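Local coordinates for endonuclease V (Streptomyces avermitilis, PDB 3GOC), which probably repairs deaminated DNA, using magnesium to cut the strand at the second phosphodiester bond 3' to a deoxyinosine, at residues P37-Y49 against L101-D114. Residues are numbered along the deposited sequence; the frame is centred on the assembly and turned at random.
With MG (magnesium ion), chain D; MG (magnesium ion), chain C.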
loop_
_atom_site.group_PDB
_atom_site.type_symbol
_atom_site.label_atom_id
_atom_site.label_comp_id
_atom_site.label_asym_id
_atom_site.label_seq_id
_atom_site.Cartn_x
_atom_site.Cartn_y
_atom_site.Cartn_z
ATOM N N PRO A 37 -5.591 -0.705 2.208
ATOM C CA PRO A 37 -5.156 -1.494 1.058
ATOM C C PRO A 37 -4.995 -2.956 1.465
ATOM O O PRO A 37 -4.962 -3.277 2.654
ATOM C CB PRO A 37 -3.822 -0.850 0.691
ATOM C CG PRO A 37 -3.285 -0.455 2.022
ATOM C CD PRO A 37 -4.503 0.153 2.701
ATOM N N GLY A 38 -4.918 -3.840 0.476
ATOM C CA GLY A 38 -4.720 -5.251 0.760
ATOM C C GLY A 38 -5.903 -6.057 1.261
ATOM O O GLY A 38 -5.726 -7.197 1.686
ATOM N N THR A 39 -7.099 -5.480 1.228
ATOM C CA THR A 39 -8.292 -6.191 1.670
ATOM C C THR A 39 -9.498 -5.780 0.829
ATOM O O THR A 39 -9.530 -4.681 0.273
ATOM C CB THR A 39 -8.604 -5.913 3.155
ATOM O OG1 THR A 39 -9.693 -6.745 3.578
ATOM C CG2 THR A 39 -8.978 -4.452 3.353
ATOM N N GLY A 40 -10.485 -6.665 0.736
ATOM C CA GLY A 40 -11.667 -6.368 -0.051
ATOM C C GLY A 40 -11.358 -6.380 -1.537
ATOM O O GLY A 40 -10.462 -7.100 -1.981
ATOM N N ARG A 41 -12.099 -5.576 -2.298
ATOM C CA ARG A 41 -11.927 -5.486 -3.746
ATOM C C ARG A 41 -11.439 -4.104 -4.171
ATOM O O ARG A 41 -11.706 -3.107 -3.506
ATOM C CB ARG A 41 -13.255 -5.780 -4.469
ATOM C CG ARG A 41 -13.580 -7.257 -4.724
ATOM C CD ARG A 41 -13.926 -8.047 -3.468
ATOM N NE ARG A 41 -14.182 -9.456 -3.789
ATOM C CZ ARG A 41 -15.353 -9.944 -4.199
ATOM N NH1 ARG A 41 -16.404 -9.146 -4.339
ATOM N NH2 ARG A 41 -15.473 -11.235 -4.474
ATOM N N VAL A 42 -10.705 -4.055 -5.278
ATOM C CA VAL A 42 -10.211 -2.795 -5.818
ATOM C C VAL A 42 -10.419 -2.937 -7.322
ATOM O O VAL A 42 -10.094 -3.969 -7.917
ATOM C CB VAL A 42 -8.731 -2.553 -5.440
ATOM C CG1 VAL A 42 -7.863 -3.667 -5.973
ATOM C CG2 VAL A 42 -8.272 -1.187 -5.946
ATOM N N THR A 43 -10.971 -1.898 -7.931
ATOM C CA THR A 43 -11.332 -1.945 -9.342
ATOM C C THR A 43 -10.730 -0.867 -10.219
ATOM O O THR A 43 -10.732 0.307 -9.866
ATOM C CB THR A 43 -12.869 -1.864 -9.459
ATOM O OG1 THR A 43 -13.444 -2.990 -8.782
ATOM C CG2 THR A 43 -13.317 -1.859 -10.910
ATOM N N GLY A 44 -10.221 -1.275 -11.374
ATOM C CA GLY A 44 -9.676 -0.305 -12.294
ATOM C C GLY A 44 -10.700 -0.001 -13.372
ATOM O O GLY A 44 -11.465 -0.875 -13.772
ATOM N N VAL A 45 -10.741 1.248 -13.822
ATOM C CA VAL A 45 -11.646 1.639 -14.889
ATOM C C VAL A 45 -10.827 2.420 -15.897
ATOM O O VAL A 45 -9.929 3.184 -15.531
ATOM C CB VAL A 45 -12.812 2.535 -14.392
ATOM C CG1 VAL A 45 -13.830 1.699 -13.635
ATOM C CG2 VAL A 45 -12.276 3.648 -13.512
ATOM N N ASP A 46 -11.122 2.202 -17.169
ATOM C CA ASP A 46 -10.427 2.907 -18.238
ATOM C C ASP A 46 -11.300 2.858 -19.479
ATOM O O ASP A 46 -12.218 2.047 -19.566
ATOM C CB ASP A 46 -9.080 2.250 -18.534
ATOM C CG ASP A 46 -8.223 3.089 -19.435
ATOM O OD1 ASP A 46 -7.389 2.502 -20.160
ATOM O OD2 ASP A 46 -8.366 4.341 -19.423
ATOM N N VAL A 47 -11.023 3.737 -20.433
ATOM C CA VAL A 47 -11.791 3.763 -21.663
ATOM C C VAL A 47 -10.897 3.863 -22.886
ATOM O O VAL A 47 -9.725 4.244 -22.799
ATOM C CB VAL A 47 -12.790 4.944 -21.681
ATOM C CG1 VAL A 47 -13.722 4.855 -20.477
ATOM C CG2 VAL A 47 -12.036 6.261 -21.670
ATOM N N ALA A 48 -11.464 3.489 -24.023
ATOM C CA ALA A 48 -10.773 3.547 -25.302
ATOM C C ALA A 48 -11.749 4.180 -26.285
ATOM O O ALA A 48 -12.892 3.744 -26.400
ATOM C CB ALA A 48 -10.391 2.137 -25.765
ATOM N N TYR A 49 -11.303 5.225 -26.971
ATOM C CA TYR A 49 -12.136 5.915 -27.949
ATOM C C TYR A 49 -11.820 5.441 -29.353
ATOM O O TYR A 49 -10.655 5.256 -29.705
ATOM C CB TYR A 49 -11.901 7.427 -27.893
ATOM C CG TYR A 49 -12.470 8.102 -26.673
ATOM C CD1 TYR A 49 -11.739 8.185 -25.488
ATOM C CD2 TYR A 49 -13.753 8.644 -26.697
ATOM C CE1 TYR A 49 -12.276 8.788 -24.354
ATOM C CE2 TYR A 49 -14.298 9.250 -25.573
ATOM C CZ TYR A 49 -13.558 9.318 -24.408
ATOM O OH TYR A 49 -14.100 9.917 -23.296
ATOM N N LEU A 101 -19.513 -0.571 -14.964
ATOM C CA LEU A 101 -19.550 -0.906 -13.539
ATOM C C LEU A 101 -20.837 -1.649 -13.209
ATOM O O LEU A 101 -20.827 -2.630 -12.461
ATOM C CB LEU A 101 -19.452 0.367 -12.688
ATOM C CG LEU A 101 -18.090 1.068 -12.695
ATOM C CD1 LEU A 101 -18.258 2.473 -12.151
ATOM C CD2 LEU A 101 -17.079 0.283 -11.864
ATOM N N ASP A 102 -21.948 -1.186 -13.774
ATOM C CA ASP A 102 -23.240 -1.826 -13.519
ATOM C C ASP A 102 -23.285 -3.258 -14.037
ATOM O O ASP A 102 -24.052 -4.083 -13.535
ATOM C CB ASP A 102 -24.381 -1.025 -14.154
ATOM C CG ASP A 102 -24.664 0.273 -13.420
ATOM O OD1 ASP A 102 -24.295 0.380 -12.232
ATOM O OD2 ASP A 102 -25.275 1.179 -14.027
ATOM N N ALA A 103 -22.464 -3.552 -15.042
ATOM C CA ALA A 103 -22.426 -4.885 -15.629
ATOM C C ALA A 103 -21.626 -5.883 -14.796
ATOM O O ALA A 103 -21.657 -7.084 -15.063
ATOM C CB ALA A 103 -21.862 -4.817 -17.040
ATOM N N LEU A 104 -20.908 -5.389 -13.793
ATOM C CA LEU A 104 -20.120 -6.264 -12.931
ATOM C C LEU A 104 -21.028 -7.106 -12.053
ATOM O O LEU A 104 -22.126 -6.690 -11.696
ATOM C CB LEU A 104 -19.195 -5.448 -12.033
ATOM C CG LEU A 104 -18.023 -4.723 -12.696
ATOM C CD1 LEU A 104 -17.384 -3.782 -11.687
ATOM C CD2 LEU A 104 -17.008 -5.735 -13.219
ATOM N N PRO A 105 -20.575 -8.309 -11.692
ATOM C CA PRO A 105 -21.357 -9.214 -10.846
ATOM C C PRO A 105 -21.141 -8.952 -9.358
ATOM O O PRO A 105 -21.743 -9.608 -8.512
ATOM C CB PRO A 105 -20.849 -10.586 -11.265
ATOM C CG PRO A 105 -19.400 -10.320 -11.502
ATOM C CD PRO A 105 -19.413 -9.006 -12.270
ATOM N N CYS A 106 -20.279 -7.993 -9.041
ATOM C CA CYS A 106 -19.997 -7.669 -7.651
ATOM C C CYS A 106 -19.680 -6.182 -7.504
ATOM O O CYS A 106 -19.434 -5.480 -8.491
ATOM C CB CYS A 106 -18.794 -8.484 -7.161
ATOM S SG CYS A 106 -17.251 -8.112 -8.071
ATOM N N PRO A 107 -19.697 -5.675 -6.262
ATOM C CA PRO A 107 -19.391 -4.260 -6.033
ATOM C C PRO A 107 -17.913 -4.044 -6.355
ATOM O O PRO A 107 -17.100 -4.957 -6.210
ATOM C CB PRO A 107 -19.693 -4.079 -4.553
ATOM C CG PRO A 107 -20.789 -5.072 -4.309
ATOM C CD PRO A 107 -20.285 -6.284 -5.056
ATOM N N PRO A 108 -17.544 -2.829 -6.786
ATOM C CA PRO A 108 -16.141 -2.567 -7.123
ATOM C C PRO A 108 -15.197 -2.309 -5.957
ATOM O O PRO A 108 -13.983 -2.453 -6.100
ATOM C CB PRO A 108 -16.240 -1.364 -8.052
ATOM C CG PRO A 108 -17.384 -0.598 -7.469
ATOM C CD PRO A 108 -18.401 -1.680 -7.131
ATOM N N GLY A 109 -15.753 -1.957 -4.805
ATOM C CA GLY A 109 -14.916 -1.652 -3.658
ATOM C C GLY A 109 -14.385 -0.245 -3.864
ATOM O O GLY A 109 -15.152 0.718 -3.842
ATOM N N LEU A 110 -13.077 -0.122 -4.061
ATOM C CA LEU A 110 -12.452 1.177 -4.309
ATOM C C LEU A 110 -12.168 1.256 -5.809
ATOM O O LEU A 110 -11.556 0.348 -6.370
ATOM C CB LEU A 110 -11.146 1.283 -3.518
ATOM C CG LEU A 110 -10.271 2.534 -3.649
ATOM C CD1 LEU A 110 -9.462 2.470 -4.912
ATOM C CD2 LEU A 110 -11.125 3.772 -3.597
ATOM N N ILE A 111 -12.616 2.328 -6.459
ATOM C CA ILE A 111 -12.395 2.479 -7.897
ATOM C C ILE A 111 -11.167 3.337 -8.171
ATOM O O ILE A 111 -11.032 4.436 -7.634
ATOM C CB ILE A 111 -13.608 3.129 -8.613
ATOM C CG1 ILE A 111 -14.861 2.263 -8.436
ATOM C CG2 ILE A 111 -13.301 3.303 -10.097
ATOM C CD1 ILE A 111 -15.462 2.336 -7.059
ATOM N N VAL A 112 -10.263 2.815 -8.995
ATOM C CA VAL A 112 -9.044 3.526 -9.359
ATOM C C VAL A 112 -9.148 3.910 -10.833
ATOM O O VAL A 112 -9.160 3.046 -11.710
ATOM C CB VAL A 112 -7.794 2.633 -9.142
ATOM C CG1 VAL A 112 -6.526 3.409 -9.478
ATOM C CG2 VAL A 112 -7.757 2.140 -7.692
ATOM N N CYS A 113 -9.241 5.211 -11.100
ATOM C CA CYS A 113 -9.346 5.708 -12.471
ATOM C C CYS A 113 -7.987 6.068 -13.041
ATOM O O CYS A 113 -7.104 6.536 -12.324
ATOM C CB CYS A 113 -10.233 6.954 -12.517
ATOM S SG CYS A 113 -11.917 6.705 -11.953
ATOM N N ASP A 114 -7.818 5.824 -14.338
ATOM C CA ASP A 114 -6.580 6.188 -15.018
ATOM C C ASP A 114 -6.842 7.637 -15.408
ATOM O O ASP A 114 -7.308 7.928 -16.511
ATOM C CB ASP A 114 -6.381 5.346 -16.276
ATOM C CG ASP A 114 -5.144 5.750 -17.055
ATOM O OD1 ASP A 114 -5.072 5.464 -18.273
ATOM O OD2 ASP A 114 -4.230 6.353 -16.460
HETATM MG MG MG D . -6.635 5.536 -20.734
HETATM MG MG MG C . -5.987 3.384 -21.608
HETATM O O HOH W 1 -16.930 -6.549 -3.871
HETATM O O HOH W 2 -10.280 5.780 -15.670
HETATM O O HOH W 3 -9.627 6.530 -18.051
HETATM O O HOH W 4 -7.356 3.026 -23.427
HETATM O O HOH W 5 -4.471 3.478 -19.822
HETATM O O HOH W 6 -7.573 7.273 -19.098
HETATM O O HOH W 7 -5.195 7.553 -20.517
HETATM O O HOH W 8 -4.458 4.366 -23.053
#
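Thr43 N and O hydrogen-bond to Leu110 O and Val112 N, the centre of a parallel ladder between strands 41-49 and 110-114, neighbours in the interior of the mixed sheet. Both hydrogen bonds are nearly straight, Val112 N to Thr43 O measuring 2.7 Å. Val45 N to Val112 O continues the ladder at 3.2 Å; beyond it the strands part, and a water links Val45 O to Asp114 N.

Thr43 also hydrogen-bonds through its side chain. With OG1 beside the backbone N (chi1 -61°), the hydroxyl donates to Pro108 O at 2.8 Å, in the carbonyl plane and on a lone pair. A valine in its place would probably leave Pro108 O without this donor and the turn before strand 110-114 less firmly tied. At the start of strand 41-49, a water joins Arg41 NH1 to Pro107 O.

Apolar contacts form on both faces of the strand pair. Val45 CG2 lies 3.6 Å from Ile111 CG2 and touches Cys113 SG, while CG1 meets Leu101 CD2 from helix 94-102; on the other face, Val42 CG2 packs against Val112 CG2.

Asp46 splits its carboxylate between two magnesium ions, OD1 at 2.2 Å from one and OD2 at 2.5 Å from the other. Asp114 OD1 receives hydrogen bonds from metal-bound waters, and Asp217 joins Asp46 OD1 on the first magnesium. Adjacent parallel strands thus bring two carboxylates to one metal centre, as in RNase H-like nucleases.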